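Local coordinates for protein putative glycosyl hydrolase (Bacteroides thetaiotaomicron VPI-5482, PDB 3K11) that is a putative glycosyl hydrolase of family 88, probably cleaving glycosidic bonds in carbohydrate substrates, although its exact function is not established, at residues 193-198 / 251-256. Numbering follows the deposited sequence.
Sequences RPQRNT and GWVESS. With EDO (1,2-ethanediol), chain J.
Q195 meets V253 through its aliphatic base, Q195 CB lying 3.8 Å from V253 CG1; with CG anti to the carbonyl carbon (chi1 -62°), CG too rests against the valine methyls, while NE2 is hydrogen-bonded to Y428 O of the second subunit. At R196 the backbone takes over: one water, 2.7 Å from R196 O, donates to that carbonyl and accepts from S255 N, tying the loop to the type I turn V253-S256. N197 is gripped twice by E254. N197 O accepts E254 N at 3.0 Å, and N197 ND2 gives E254 OE1 a nearly straight bond (2.9 Å, 173° at the hydrogen). The two side chains run side by side, pointing the same way; OE1 lies in the amide plane but is met from above the carboxylate plane, the planes standing 84° apart. As a carboxylate oxygen OE1 can only accept, which sets ND2 toward it, and OD1 is hydrogen-bonded to Y182 OH, so both ends of the amide are held. An alanine in place of E254 removes the carboxylate, which would probably leave N197 ND2 without its acceptor here and the amide freer to turn about chi2. N197, in the left-handed backbone conformation usual at the first position of a G1 beta bulge, faces R191 together with T198. T198 OG1 donates to Q195 O (2.8 Å) from above the carbonyl plane and packs 3.6 Å from V253 CG2, whereas T198 CA sends a C-H...O contact to W252 O (3.4 Å). The antiparallel non-hydrogen-bonded pair T198-V253 joins edge strand 198-200 to the end of strand 247-253, the middle strand of a small sheet, with W252 packed against helix 222-240.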
loop_
_atom_site.group_PDB
_atom_site.type_symbol
_atom_site.label_atom_id
_atom_site.label_comp_id
_atom_site.label_asym_id
_atom_site.label_seq_id
_atom_site.Cartn_x
_atom_site.Cartn_y
_atom_site.Cartn_z
ATOM N N ARG A 193 -11.506 4.120 29.532
ATOM C CA ARG A 193 -10.568 3.052 29.248
ATOM C C ARG A 193 -10.325 3.039 27.771
ATOM O O ARG A 193 -11.245 3.328 27.013
ATOM C CB ARG A 193 -11.069 1.669 29.670
ATOM C CG ARG A 193 -12.188 1.083 28.812
ATOM C CD ARG A 193 -12.738 -0.200 29.413
ATOM N NE ARG A 193 -13.638 -0.956 28.506
ATOM C CZ ARG A 193 -13.222 -1.828 27.598
ATOM N NH1 ARG A 193 -11.937 -2.059 27.413
ATOM N NH2 ARG A 193 -14.101 -2.450 26.845
ATOM N N PRO A 194 -9.093 2.741 27.355
ATOM C CA PRO A 194 -7.893 2.492 28.195
ATOM C C PRO A 194 -7.243 3.731 28.771
ATOM O O PRO A 194 -6.252 3.608 29.504
ATOM C CB PRO A 194 -6.951 1.782 27.226
ATOM C CG PRO A 194 -7.288 2.366 25.897
ATOM C CD PRO A 194 -8.799 2.530 25.925
ATOM N N GLN A 195 -7.768 4.905 28.421
ATOM C CA GLN A 195 -7.247 6.178 28.840
ATOM C C GLN A 195 -8.459 7.055 29.172
ATOM O O GLN A 195 -9.590 6.764 28.752
ATOM C CB GLN A 195 -6.461 6.861 27.729
ATOM C CG GLN A 195 -5.214 6.095 27.232
ATOM C CD GLN A 195 -4.039 6.070 28.215
ATOM O OE1 GLN A 195 -4.012 6.829 29.206
ATOM N NE2 GLN A 195 -3.046 5.180 27.943
ATOM N N ARG A 196 -8.214 8.106 29.939
ATOM C CA ARG A 196 -9.262 9.100 30.210
ATOM C C ARG A 196 -9.782 9.687 28.909
ATOM O O ARG A 196 -9.027 9.880 27.951
ATOM C CB ARG A 196 -8.731 10.258 31.026
ATOM C CG ARG A 196 -8.383 9.921 32.448
ATOM C CD ARG A 196 -8.490 11.163 33.304
ATOM N NE ARG A 196 -7.947 10.938 34.642
ATOM C CZ ARG A 196 -6.756 11.359 35.059
ATOM N NH1 ARG A 196 -5.945 12.080 34.276
ATOM N NH2 ARG A 196 -6.373 11.072 36.293
ATOM N N ASN A 197 -11.079 9.962 28.875
ATOM C CA ASN A 197 -11.704 10.668 27.772
ATOM C C ASN A 197 -11.279 10.134 26.412
ATOM O O ASN A 197 -10.744 10.853 25.550
ATOM C CB ASN A 197 -11.436 12.189 27.891
ATOM C CG ASN A 197 -12.290 12.823 28.986
ATOM O OD1 ASN A 197 -13.003 12.138 29.680
ATOM N ND2 ASN A 197 -12.276 14.117 29.077
ATOM N N THR A 198 -11.540 8.843 26.251
ATOM C CA THR A 198 -11.280 8.140 24.986
ATOM C C THR A 198 -12.570 7.889 24.238
ATOM O O THR A 198 -13.564 7.428 24.796
ATOM C CB THR A 198 -10.604 6.769 25.272
ATOM O OG1 THR A 198 -9.386 6.990 26.002
ATOM C CG2 THR A 198 -10.298 6.041 24.005
ATOM N N GLY A 251 -9.606 4.564 17.483
ATOM C CA GLY A 251 -9.613 5.279 18.742
ATOM C C GLY A 251 -9.128 6.696 18.678
ATOM O O GLY A 251 -8.395 7.129 17.763
ATOM N N TRP A 252 -9.503 7.431 19.701
ATOM C CA TRP A 252 -9.149 8.861 19.830
ATOM C C TRP A 252 -9.095 9.209 21.300
ATOM O O TRP A 252 -10.112 9.198 21.967
ATOM C CB TRP A 252 -10.212 9.723 19.146
ATOM C CG TRP A 252 -9.913 11.181 19.052
ATOM C CD1 TRP A 252 -9.258 11.836 18.028
ATOM C CD2 TRP A 252 -10.320 12.207 19.987
ATOM N NE1 TRP A 252 -9.211 13.178 18.293
ATOM C CE2 TRP A 252 -9.872 13.430 19.479
ATOM C CE3 TRP A 252 -11.036 12.187 21.198
ATOM C CZ2 TRP A 252 -10.119 14.637 20.127
ATOM C CZ3 TRP A 252 -11.292 13.386 21.816
ATOM C CH2 TRP A 252 -10.804 14.576 21.305
ATOM N N VAL A 253 -7.905 9.559 21.775
ATOM C CA VAL A 253 -7.702 9.952 23.172
ATOM C C VAL A 253 -7.578 11.464 23.247
ATOM O O VAL A 253 -6.702 12.077 22.637
ATOM C CB VAL A 253 -6.439 9.278 23.782
ATOM C CG1 VAL A 253 -6.199 9.771 25.228
ATOM C CG2 VAL A 253 -6.641 7.715 23.742
ATOM N N GLU A 254 -8.432 12.071 24.038
ATOM C CA GLU A 254 -8.541 13.539 24.017
ATOM C C GLU A 254 -7.251 14.237 24.350
ATOM O O GLU A 254 -6.926 15.224 23.713
ATOM C CB GLU A 254 -9.631 13.989 24.953
ATOM C CG GLU A 254 -9.932 15.499 24.977
ATOM C CD GLU A 254 -11.012 15.777 25.996
ATOM O OE1 GLU A 254 -10.712 15.698 27.216
ATOM O OE2 GLU A 254 -12.168 16.052 25.563
ATOM N N SER A 255 -6.496 13.718 25.311
ATOM C CA SER A 255 -5.258 14.385 25.718
ATOM C C SER A 255 -4.109 14.292 24.734
ATOM O O SER A 255 -3.138 15.076 24.819
ATOM C CB SER A 255 -4.758 13.854 27.041
ATOM O OG SER A 255 -4.262 12.522 26.957
ATOM N N SER A 256 -4.172 13.331 23.834
ATOM C CA SER A 256 -3.043 13.095 22.936
ATOM C C SER A 256 -2.883 14.194 21.886
ATOM O O SER A 256 -3.850 14.635 21.287
ATOM C CB SER A 256 -3.123 11.724 22.247
ATOM O OG SER A 256 -2.916 10.653 23.158
HETATM C C1 EDO J . -13.048 -6.572 24.317
HETATM O O1 EDO J . -11.637 -6.772 24.500
HETATM C C2 EDO J . -13.404 -5.107 24.188
HETATM O O2 EDO J . -12.673 -4.405 25.187
HETATM O O HOH W 1 -7.580 12.113 27.514
#